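Local coordinates for uncharacterized protein (Thermus thermophilus HB8, PDB 6SCE) that cuts DNA as a type III CRISPR defence nuclease that is switched on by binding cyclic oligoadenylate, at residues Glu333-Gly338 with Leu428-Gly433; Val317-Thr322 with Ser327-Ala332; Ser159-Phe164 with Val180-Arg185. All blocks are in the same frame, centred on the assembly; numbering follows the deposited sequence.

Contact 1. Residues Glu333-Gly338 with Leu428-Gly433; sequences EAFFRG and LLALRG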
loop_
_atom_site.group_PDB
_atom_site.type_symbol
_atom_site.label_atom_id
_atom_site.label_comp_id
_atom_site.label_asym_id
_atom_site.label_seq_id
_atom_site.Cartn_x
_atom_site.Cartn_y
_atom_site.Cartn_z
ATOM N N GLU A 333 6.882 -3.423 -15.975
ATOM C CA GLU A 333 7.402 -3.546 -17.340
ATOM C C GLU A 333 6.840 -4.799 -18.028
ATOM O O GLU A 333 6.391 -4.726 -19.166
ATOM C CB GLU A 333 8.935 -3.555 -17.323
ATOM C CG GLU A 333 9.557 -3.612 -18.690
ATOM C CD GLU A 333 11.084 -3.693 -18.647
ATOM O OE1 GLU A 333 11.623 -4.337 -17.736
ATOM O OE2 GLU A 333 11.719 -3.138 -19.560
ATOM N N ALA A 334 6.833 -5.932 -17.326
ATOM C CA ALA A 334 6.364 -7.189 -17.915
ATOM C C ALA A 334 4.868 -7.081 -18.235
ATOM O O ALA A 334 4.398 -7.525 -19.288
ATOM C CB ALA A 334 6.626 -8.336 -16.974
ATOM N N PHE A 335 4.121 -6.454 -17.327
ATOM C CA PHE A 335 2.709 -6.264 -17.539
ATOM C C PHE A 335 2.412 -5.457 -18.788
ATOM O O PHE A 335 1.571 -5.865 -19.627
ATOM C CB PHE A 335 2.038 -5.602 -16.342
ATOM C CG PHE A 335 0.638 -5.178 -16.634
ATOM C CD1 PHE A 335 -0.371 -6.126 -16.699
ATOM C CD2 PHE A 335 0.343 -3.853 -16.921
ATOM C CE1 PHE A 335 -1.669 -5.747 -17.004
ATOM C CE2 PHE A 335 -0.954 -3.478 -17.233
ATOM C CZ PHE A 335 -1.961 -4.431 -17.264
ATOM N N PHE A 336 3.091 -4.318 -18.930
ATOM C CA PHE A 336 2.850 -3.445 -20.060
ATOM C C PHE A 336 3.345 -4.079 -21.364
ATOM O O PHE A 336 2.648 -4.030 -22.365
ATOM C CB PHE A 336 3.441 -2.055 -19.835
ATOM C CG PHE A 336 2.610 -1.182 -18.910
ATOM C CD1 PHE A 336 1.435 -0.603 -19.352
ATOM C CD2 PHE A 336 3.019 -0.938 -17.619
ATOM C CE1 PHE A 336 0.685 0.208 -18.522
ATOM C CE2 PHE A 336 2.270 -0.145 -16.780
ATOM C CZ PHE A 336 1.093 0.417 -17.227
ATOM N N ARG A 337 4.500 -4.731 -21.333
ATOM C CA ARG A 337 4.960 -5.459 -22.529
ATOM C C ARG A 337 3.982 -6.545 -22.954
ATOM O O ARG A 337 3.748 -6.726 -24.148
ATOM C CB ARG A 337 6.319 -6.097 -22.308
ATOM C CG ARG A 337 7.492 -5.127 -22.339
ATOM C CD ARG A 337 8.768 -5.925 -22.114
ATOM N NE ARG A 337 9.960 -5.114 -21.874
ATOM C CZ ARG A 337 10.748 -4.627 -22.829
ATOM N NH1 ARG A 337 10.475 -4.841 -24.115
ATOM N NH2 ARG A 337 11.818 -3.917 -22.496
ATOM N N GLY A 338 3.397 -7.244 -21.981
ATOM C CA GLY A 338 2.403 -8.291 -22.261
ATOM C C GLY A 338 1.147 -7.754 -22.919
ATOM O O GLY A 338 0.454 -8.482 -23.615
ATOM N N LEU A 428 -4.389 -6.999 -12.873
ATOM C CA LEU A 428 -3.926 -6.246 -11.734
ATOM C C LEU A 428 -2.866 -7.032 -10.956
ATOM O O LEU A 428 -1.800 -6.488 -10.595
ATOM C CB LEU A 428 -5.081 -5.868 -10.821
ATOM C CG LEU A 428 -4.702 -5.147 -9.533
ATOM C CD1 LEU A 428 -3.967 -3.846 -9.840
ATOM C CD2 LEU A 428 -5.981 -4.885 -8.761
ATOM N N LEU A 429 -3.146 -8.309 -10.696
ATOM C CA LEU A 429 -2.223 -9.134 -9.936
ATOM C C LEU A 429 -0.852 -9.309 -10.630
ATOM O O LEU A 429 0.179 -9.314 -9.946
ATOM C CB LEU A 429 -2.855 -10.508 -9.630
ATOM C CG LEU A 429 -3.853 -10.548 -8.480
ATOM C CD1 LEU A 429 -4.688 -11.820 -8.573
ATOM C CD2 LEU A 429 -3.175 -10.470 -7.124
ATOM N N ALA A 430 -0.859 -9.447 -11.954
ATOM C CA ALA A 430 0.369 -9.489 -12.733
ATOM C C ALA A 430 1.167 -8.197 -12.514
ATOM O O ALA A 430 2.368 -8.210 -12.208
ATOM C CB ALA A 430 0.038 -9.680 -14.199
ATOM N N LEU A 431 0.472 -7.066 -12.597
ATOM C CA LEU A 431 1.137 -5.778 -12.430
ATOM C C LEU A 431 1.782 -5.691 -11.069
ATOM O O LEU A 431 2.855 -5.119 -10.901
ATOM C CB LEU A 431 0.138 -4.634 -12.652
ATOM C CG LEU A 431 0.648 -3.216 -12.469
ATOM C CD1 LEU A 431 1.641 -2.897 -13.570
ATOM C CD2 LEU A 431 -0.558 -2.282 -12.532
ATOM N N ARG A 432 1.115 -6.274 -10.092
ATOM C CA ARG A 432 1.590 -6.323 -8.742
ATOM C C ARG A 432 2.737 -7.282 -8.505
ATOM O O ARG A 432 3.404 -7.155 -7.513
ATOM C CB ARG A 432 0.460 -6.751 -7.832
ATOM C CG ARG A 432 0.794 -6.903 -6.359
ATOM C CD ARG A 432 1.301 -5.600 -5.758
ATOM N NE ARG A 432 1.618 -5.803 -4.358
ATOM C CZ ARG A 432 2.700 -6.454 -3.923
ATOM N NH1 ARG A 432 3.624 -6.918 -4.775
ATOM N NH2 ARG A 432 2.871 -6.608 -2.636
ATOM N N GLY A 433 2.956 -8.226 -9.400
ATOM C CA GLY A 433 4.018 -9.217 -9.201
ATOM C C GLY A 433 3.569 -10.648 -8.977
ATOM O O GLY A 433 4.332 -11.456 -8.437
#
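F335 reaches from helix 326-338 against L431 near the end of helix 425-432. The first helix belongs to the beta-alpha-beta unit that includes strand 316-321, whereas the second leads into strand 434-438 at the edge of another sheet. The two short helical segments run closer to antiparallel than parallel, at 137°, with their axes 8.6 Å apart at the nearest point. F335 has CG anti to the backbone N (chi1 170°), which carries its ring out toward helix 425-432. Its CB already lies beside L431, 3.9 Å from L431 CD1 and near L431 CA. One bond on, F335 CG is about equally near L431 CD1 and L431 CB, the latter standing over one face of the ring, offset toward its rim. The two ortho carbons then part company: F335 CD2 makes the nearest approach, 3.7 Å to L431 CD1, whereas F335 CD1 looks toward the methyl of A430 at 4.4 Å. The ring also meets Y309 edge-to-face. Leucine suits position 431 because its branch lets one methyl serve two rings: L431 CD1 also lies 4.3 Å from F336 CE2. F336 is in turn covered on one face by F335 CD2, which stands over the ring centre, so the two neighbouring phenylalanines and the leucine form one hydrophobic cluster. Alanine suits 430 because its small side chain leaves room for the broad F335 ring beside the helix. Helix 425-432 ends directly afterwards in a Schellman motif at G433, whose positive phi would jam a side chain against the preceding carbonyl. On another side of helix 326-338, R337 NH2 donates to E333 OE2 at 3.0 Å. Charge is thus kept away from the interface, where the segments meet through burial of apolar surface, without directional bonds between them.

Contact 2. Residues Val317-Thr322 with Ser327-Ala332; sequences VYLLTT and SRLRWA. With nucleotides of chain B.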
loop_
_atom_site.group_PDB
_atom_site.type_symbol
_atom_site.label_atom_id
_atom_site.label_comp_id
_atom_site.label_asym_id
_atom_site.label_seq_id
_atom_site.Cartn_x
_atom_site.Cartn_y
_atom_site.Cartn_z
ATOM N N VAL A 317 4.739 3.627 -22.559
ATOM C CA VAL A 317 4.687 3.957 -21.159
ATOM C C VAL A 317 6.096 4.240 -20.686
ATOM O O VAL A 317 7.047 3.561 -21.070
ATOM C CB VAL A 317 3.975 2.870 -20.330
ATOM C CG1 VAL A 317 4.690 1.536 -20.409
ATOM C CG2 VAL A 317 3.853 3.312 -18.879
ATOM N N TYR A 318 6.230 5.273 -19.877
ATOM C CA TYR A 318 7.504 5.634 -19.291
ATOM C C TYR A 318 7.369 5.478 -17.800
ATOM O O TYR A 318 6.482 6.093 -17.230
ATOM C CB TYR A 318 7.837 7.080 -19.601
ATOM C CG TYR A 318 8.162 7.338 -21.066
ATOM C CD1 TYR A 318 7.155 7.458 -22.004
ATOM C CD2 TYR A 318 9.485 7.492 -21.492
ATOM C CE1 TYR A 318 7.447 7.705 -23.344
ATOM C CE2 TYR A 318 9.786 7.725 -22.823
ATOM C CZ TYR A 318 8.771 7.831 -23.749
ATOM O OH TYR A 318 9.056 8.086 -25.086
ATOM N N LEU A 319 8.194 4.618 -17.212
ATOM C CA LEU A 319 8.104 4.225 -15.819
ATOM C C LEU A 319 9.392 4.579 -15.098
ATOM O O LEU A 319 10.462 4.141 -15.512
ATOM C CB LEU A 319 7.834 2.723 -15.694
ATOM C CG LEU A 319 6.570 2.174 -16.329
ATOM C CD1 LEU A 319 6.504 0.664 -16.270
ATOM C CD2 LEU A 319 5.350 2.811 -15.654
ATOM N N LEU A 320 9.305 5.386 -14.039
ATOM C CA LEU A 320 10.458 5.760 -13.237
ATOM C C LEU A 320 10.293 5.333 -11.814
ATOM O O LEU A 320 9.227 5.504 -11.241
ATOM C CB LEU A 320 10.662 7.281 -13.267
ATOM C CG LEU A 320 10.943 7.934 -14.613
ATOM C CD1 LEU A 320 11.119 9.452 -14.476
ATOM C CD2 LEU A 320 12.163 7.328 -15.252
ATOM N N THR A 321 11.344 4.785 -11.215
ATOM C CA THR A 321 11.331 4.542 -9.784
ATOM C C THR A 321 12.750 4.416 -9.229
ATOM O O THR A 321 13.726 4.705 -9.919
ATOM C CB THR A 321 10.426 3.350 -9.384
ATOM O OG1 THR A 321 10.157 3.425 -7.974
ATOM C CG2 THR A 321 11.038 2.023 -9.755
ATOM N N THR A 322 12.832 4.048 -7.968
ATOM C CA THR A 322 14.060 3.981 -7.240
ATOM C C THR A 322 14.581 2.549 -7.289
ATOM O O THR A 322 13.849 1.569 -7.524
ATOM C CB THR A 322 13.856 4.373 -5.768
ATOM O OG1 THR A 322 12.785 3.586 -5.236
ATOM C CG2 THR A 322 13.504 5.826 -5.649
ATOM N N SER A 327 11.998 -4.637 -8.163
ATOM C CA SER A 327 11.063 -5.746 -8.417
ATOM C C SER A 327 9.735 -5.235 -8.977
ATOM O O SER A 327 9.231 -5.732 -9.979
ATOM C CB SER A 327 10.761 -6.533 -7.141
ATOM O OG SER A 327 11.937 -7.135 -6.649
ATOM N N ARG A 328 9.182 -4.226 -8.330
ATOM C CA ARG A 328 7.904 -3.677 -8.812
ATOM C C ARG A 328 8.019 -3.091 -10.213
ATOM O O ARG A 328 7.088 -3.203 -11.020
ATOM C CB ARG A 328 7.339 -2.667 -7.820
ATOM C CG ARG A 328 7.043 -3.278 -6.443
ATOM C CD ARG A 328 5.926 -4.294 -6.547
ATOM N NE ARG A 328 4.701 -3.643 -7.008
ATOM C CZ ARG A 328 3.796 -3.083 -6.203
ATOM N NH1 ARG A 328 3.949 -3.124 -4.881
ATOM N NH2 ARG A 328 2.737 -2.469 -6.737
ATOM N N LEU A 329 9.148 -2.452 -10.512
ATOM C CA LEU A 329 9.368 -1.920 -11.833
ATOM C C LEU A 329 9.417 -3.068 -12.838
ATOM O O LEU A 329 8.815 -2.985 -13.921
ATOM C CB LEU A 329 10.651 -1.100 -11.894
ATOM C CG LEU A 329 11.041 -0.490 -13.232
ATOM C CD1 LEU A 329 9.996 0.492 -13.686
ATOM C CD2 LEU A 329 12.393 0.205 -13.122
ATOM N N ARG A 330 10.134 -4.131 -12.485
ATOM C CA ARG A 330 10.246 -5.306 -13.378
ATOM C C ARG A 330 8.855 -5.874 -13.724
ATOM O O ARG A 330 8.539 -6.163 -14.886
ATOM C CB ARG A 330 11.106 -6.382 -12.700
ATOM C CG ARG A 330 11.286 -7.675 -13.483
ATOM C CD ARG A 330 12.091 -8.681 -12.653
ATOM N NE ARG A 330 12.350 -9.925 -13.388
ATOM C CZ ARG A 330 12.939 -11.008 -12.869
ATOM N NH1 ARG A 330 13.332 -11.029 -11.602
ATOM N NH2 ARG A 330 13.121 -12.088 -13.616
ATOM N N TRP A 331 7.993 -6.008 -12.727
ATOM C CA TRP A 331 6.649 -6.573 -12.933
ATOM C C TRP A 331 5.760 -5.639 -13.733
ATOM O O TRP A 331 4.947 -6.079 -14.531
ATOM C CB TRP A 331 5.982 -6.910 -11.598
ATOM C CG TRP A 331 6.811 -7.879 -10.828
ATOM C CD1 TRP A 331 7.542 -8.902 -11.346
ATOM C CD2 TRP A 331 7.033 -7.899 -9.418
ATOM N NE1 TRP A 331 8.198 -9.562 -10.348
ATOM C CE2 TRP A 331 7.897 -8.971 -9.151
ATOM C CE3 TRP A 331 6.577 -7.125 -8.355
ATOM C CZ2 TRP A 331 8.311 -9.290 -7.871
ATOM C CZ3 TRP A 331 6.999 -7.448 -7.071
ATOM C CH2 TRP A 331 7.849 -8.510 -6.845
ATOM N N ALA A 332 5.921 -4.335 -13.508
ATOM C CA ALA A 332 5.153 -3.347 -14.278
ATOM C C ALA A 332 5.573 -3.394 -15.745
ATOM O O ALA A 332 4.730 -3.381 -16.649
ATOM C CB ALA A 332 5.349 -1.944 -13.729
ATOM P P A B 3 4.607 10.597 0.486
ATOM O OP1 A B 3 5.614 11.667 0.099
ATOM O OP2 A B 3 3.187 11.092 0.491
ATOM O "O5'" A B 3 4.767 9.361 -0.495
ATOM C "C5'" A B 3 4.185 8.073 -0.243
ATOM C "C4'" A B 3 4.461 7.222 -1.460
ATOM O "O4'" A B 3 5.899 7.015 -1.599
ATOM C "C3'" A B 3 3.828 5.836 -1.454
ATOM O "O3'" A B 3 3.178 5.679 -2.700
ATOM C "C2'" A B 3 5.039 4.901 -1.304
ATOM O "O2'" A B 3 4.851 3.622 -1.867
ATOM C "C1'" A B 3 6.109 5.698 -2.039
ATOM N N9 A B 3 7.461 5.334 -1.682
ATOM C C8 A B 3 7.963 5.207 -0.409
ATOM N N7 A B 3 9.245 4.899 -0.406
ATOM C C5 A B 3 9.598 4.863 -1.745
ATOM C C6 A B 3 10.824 4.609 -2.388
ATOM N N6 A B 3 11.954 4.378 -1.724
ATOM N N1 A B 3 10.834 4.675 -3.739
ATOM C C2 A B 3 9.695 4.950 -4.387
ATOM N N3 A B 3 8.477 5.200 -3.889
ATOM C C4 A B 3 8.505 5.139 -2.544
#
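L329 carries its CG anti to the backbone N (chi1 179°), and L319 across from it turns CG beside the backbone N (chi1 -60°), an arrangement in which L329 CD1 rests against L319 CB at 3.7 Å. The two leucines join the strand and helix of a beta-alpha-beta unit, strand 316-321, helix 326-338 and strand 342-347, within a Rossmann-like sheet consistent with a CARF domain. Strand and helix segments run almost antiparallel, at 170°, as expected where a tight loop turns the chain back over its sheet. The far end of L319 passes on to the next helical turn, its CD1 meeting A332 CB at 3.8 Å. Alanine suits 332 because its short side chain lets the leucine tip come close to the helix backbone. Farther along the strand T321 divides its labour: CG2 packs on L329 CB at 3.8 Å, and OG1 is hydrogen-bonded to the carbonyl oxygen of V298, so a beta-branched residue with one apolar and one polar arm fits this place. L320, pointing to the other side of the sheet, packs on helix 354-370. Just past the strand, T322 turns away from the helix toward the bound nucleotide A3 of chain B. With an alanine here, both the hydroxyl and CG2 are gone, and adenine N1 would probably be left without this donor and its edge less well contacted. As it stands, T322 OG1 donates to N1 of A3 in chain B over 2.7 Å, with T322 CG2 also 3.5 Å from that nitrogen.

Contact 3. Residues Ser159-Phe164 with Val180-Arg185; sequences SPPGAF and VFVVHR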
loop_
_atom_site.group_PDB
_atom_site.type_symbol
_atom_site.label_atom_id
_atom_site.label_comp_id
_atom_site.label_asym_id
_atom_site.label_seq_id
_atom_site.Cartn_x
_atom_site.Cartn_y
_atom_site.Cartn_z
ATOM N N SER A 159 19.528 -0.612 24.972
ATOM C CA SER A 159 20.617 -0.503 24.060
ATOM C C SER A 159 20.119 -0.891 22.655
ATOM O O SER A 159 19.393 -1.867 22.523
ATOM C CB SER A 159 21.750 -1.453 24.492
ATOM O OG SER A 159 22.692 -1.459 23.466
ATOM N N PRO A 160 20.510 -0.151 21.608
ATOM C CA PRO A 160 19.989 -0.542 20.284
ATOM C C PRO A 160 20.684 -1.771 19.701
ATOM O O PRO A 160 21.798 -2.098 20.113
ATOM C CB PRO A 160 20.288 0.690 19.426
ATOM C CG PRO A 160 21.517 1.249 20.053
ATOM C CD PRO A 160 21.254 1.113 21.527
ATOM N N PRO A 161 20.037 -2.447 18.739
ATOM C CA PRO A 161 20.698 -3.599 18.144
ATOM C C PRO A 161 22.009 -3.206 17.489
ATOM O O PRO A 161 22.140 -2.124 16.877
ATOM C CB PRO A 161 19.677 -4.121 17.106
ATOM C CG PRO A 161 18.348 -3.565 17.533
ATOM C CD PRO A 161 18.640 -2.287 18.265
ATOM N N GLY A 162 23.009 -4.080 17.632
ATOM C CA GLY A 162 24.324 -3.772 17.128
ATOM C C GLY A 162 24.340 -3.621 15.628
ATOM O O GLY A 162 25.227 -2.986 15.101
ATOM N N ALA A 163 23.347 -4.184 14.933
ATOM C CA ALA A 163 23.297 -4.116 13.477
ATOM C C ALA A 163 23.051 -2.696 12.897
ATOM O O ALA A 163 23.341 -2.449 11.737
ATOM C CB ALA A 163 22.264 -5.087 12.951
ATOM N N PHE A 164 22.519 -1.792 13.698
ATOM C CA PHE A 164 22.301 -0.406 13.280
ATOM C C PHE A 164 23.601 0.401 13.305
ATOM O O PHE A 164 24.478 0.145 14.143
ATOM C CB PHE A 164 21.273 0.281 14.195
ATOM C CG PHE A 164 19.840 -0.040 13.856
ATOM C CD1 PHE A 164 19.230 -1.153 14.383
ATOM C CD2 PHE A 164 19.109 0.760 12.980
ATOM C CE1 PHE A 164 17.916 -1.458 14.068
ATOM C CE2 PHE A 164 17.806 0.457 12.665
ATOM C CZ PHE A 164 17.207 -0.649 13.204
ATOM N N VAL A 180 11.887 -4.676 18.862
ATOM C CA VAL A 180 12.453 -3.478 19.476
ATOM C C VAL A 180 12.138 -2.304 18.559
ATOM O O VAL A 180 12.334 -2.432 17.356
ATOM C CB VAL A 180 13.984 -3.597 19.603
ATOM C CG1 VAL A 180 14.558 -2.404 20.356
ATOM C CG2 VAL A 180 14.374 -4.892 20.306
ATOM N N PHE A 181 11.696 -1.179 19.132
ATOM C CA PHE A 181 11.373 0.009 18.353
ATOM C C PHE A 181 12.628 0.858 18.278
ATOM O O PHE A 181 13.110 1.352 19.313
ATOM C CB PHE A 181 10.261 0.773 19.064
ATOM C CG PHE A 181 9.769 1.967 18.291
ATOM C CD1 PHE A 181 8.950 1.779 17.197
ATOM C CD2 PHE A 181 10.111 3.261 18.677
ATOM C CE1 PHE A 181 8.472 2.858 16.462
ATOM C CE2 PHE A 181 9.629 4.347 17.955
ATOM C CZ PHE A 181 8.824 4.144 16.850
ATOM N N VAL A 182 13.193 1.008 17.080
ATOM C CA VAL A 182 14.454 1.690 16.910
ATOM C C VAL A 182 14.209 2.986 16.109
ATOM O O VAL A 182 13.518 2.982 15.089
ATOM C CB VAL A 182 15.499 0.781 16.185
ATOM C CG1 VAL A 182 16.859 1.440 16.074
ATOM C CG2 VAL A 182 15.645 -0.560 16.924
ATOM N N VAL A 183 14.757 4.082 16.595
ATOM C CA VAL A 183 14.776 5.366 15.848
ATOM C C VAL A 183 16.196 5.714 15.501
ATOM O O VAL A 183 17.064 5.853 16.362
ATOM C CB VAL A 183 14.083 6.492 16.606
ATOM C CG1 VAL A 183 14.220 7.807 15.854
ATOM C CG2 VAL A 183 12.619 6.131 16.823
ATOM N N HIS A 184 16.443 5.805 14.214
ATOM C CA HIS A 184 17.759 6.086 13.690
ATOM C C HIS A 184 17.662 7.167 12.640
ATOM O O HIS A 184 16.919 7.009 11.655
ATOM C CB HIS A 184 18.335 4.847 13.056
ATOM C CG HIS A 184 19.707 5.053 12.510
ATOM N ND1 HIS A 184 20.800 5.279 13.321
ATOM C CD2 HIS A 184 20.164 5.078 11.240
ATOM C CE1 HIS A 184 21.869 5.447 12.564
ATOM N NE2 HIS A 184 21.515 5.309 11.299
ATOM N N ARG A 185 18.376 8.271 12.894
ATOM C CA ARG A 185 18.456 9.437 12.020
ATOM C C ARG A 185 17.043 9.877 11.588
ATOM O O ARG A 185 16.779 10.122 10.419
ATOM C CB ARG A 185 19.362 9.187 10.816
ATOM C CG ARG A 185 20.802 8.826 11.230
ATOM C CD ARG A 185 21.701 8.503 10.050
ATOM N NE ARG A 185 21.977 9.675 9.234
ATOM C CZ ARG A 185 22.481 9.649 7.991
ATOM N NH1 ARG A 185 22.804 8.505 7.388
ATOM N NH2 ARG A 185 22.674 10.789 7.333
#
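P161 to F164 form a type I beta turn, closed by a hydrogen bond from F164 N to P161 O (3.2 Å), that lies against the extended strand segment 180-184, whose alternation directs V180, V182 and H184 toward the loop. V182 is the hub. Its CG1, anti to the backbone N (chi1 -176°), comes squarely over the middle of the F164 ring: the methyl stands 3.5 Å from the ring centroid and only 10° off the normal, a CH-pi contact, weak and largely dispersive. All six ring carbons lie at 3.6 to 4.0 Å from V182 CG1, F164 CZ nearest. The second branch of the valine does a different job, with V182 CG2 lying 3.7 Å from P161 CD and also near F164 CE1. A beta-branched residue suits this place well: it is at home in a strand, and its two methyls can be shared between the ring and the proline. Proline at 161, for its part, starts the turn while offering an apolar ring to the strand. On another part of the aromatic ring, F164 CD2 approaches H184 CB at 4.2 Å, so the histidine takes part here through its methylene. The loop joins strands 156-158 and 169-172, and strand 179-184 runs between strands 169-172 and 187-192 in a mixed six-stranded sheet. F164 touches both this sheet and L268 at the start of helix 268-276, and meets Y189 of strand 187-192 edge-to-face.

Overall arrangement
Contacts 1 and 2 are neighbours, their centres 10 Å apart, and share helix 326-338: one part of the helix lies on its own sheet, and the next on helix 425-432. They also touch directly, with L431 CD1 3.6 Å from A332 CA, so L431 of contact 1 packs directly on the helix of contact 2. Contact 2 reaches the bound nucleotide A3 of chain B itself, whereas the nearest atoms of contact 1 and of contact 3 each stay about 8 Å from the nucleic acid. Contact 3 belongs to a separate sheet, its centre about 37 Å from that of contact 1 and 31 Å from that of contact 2.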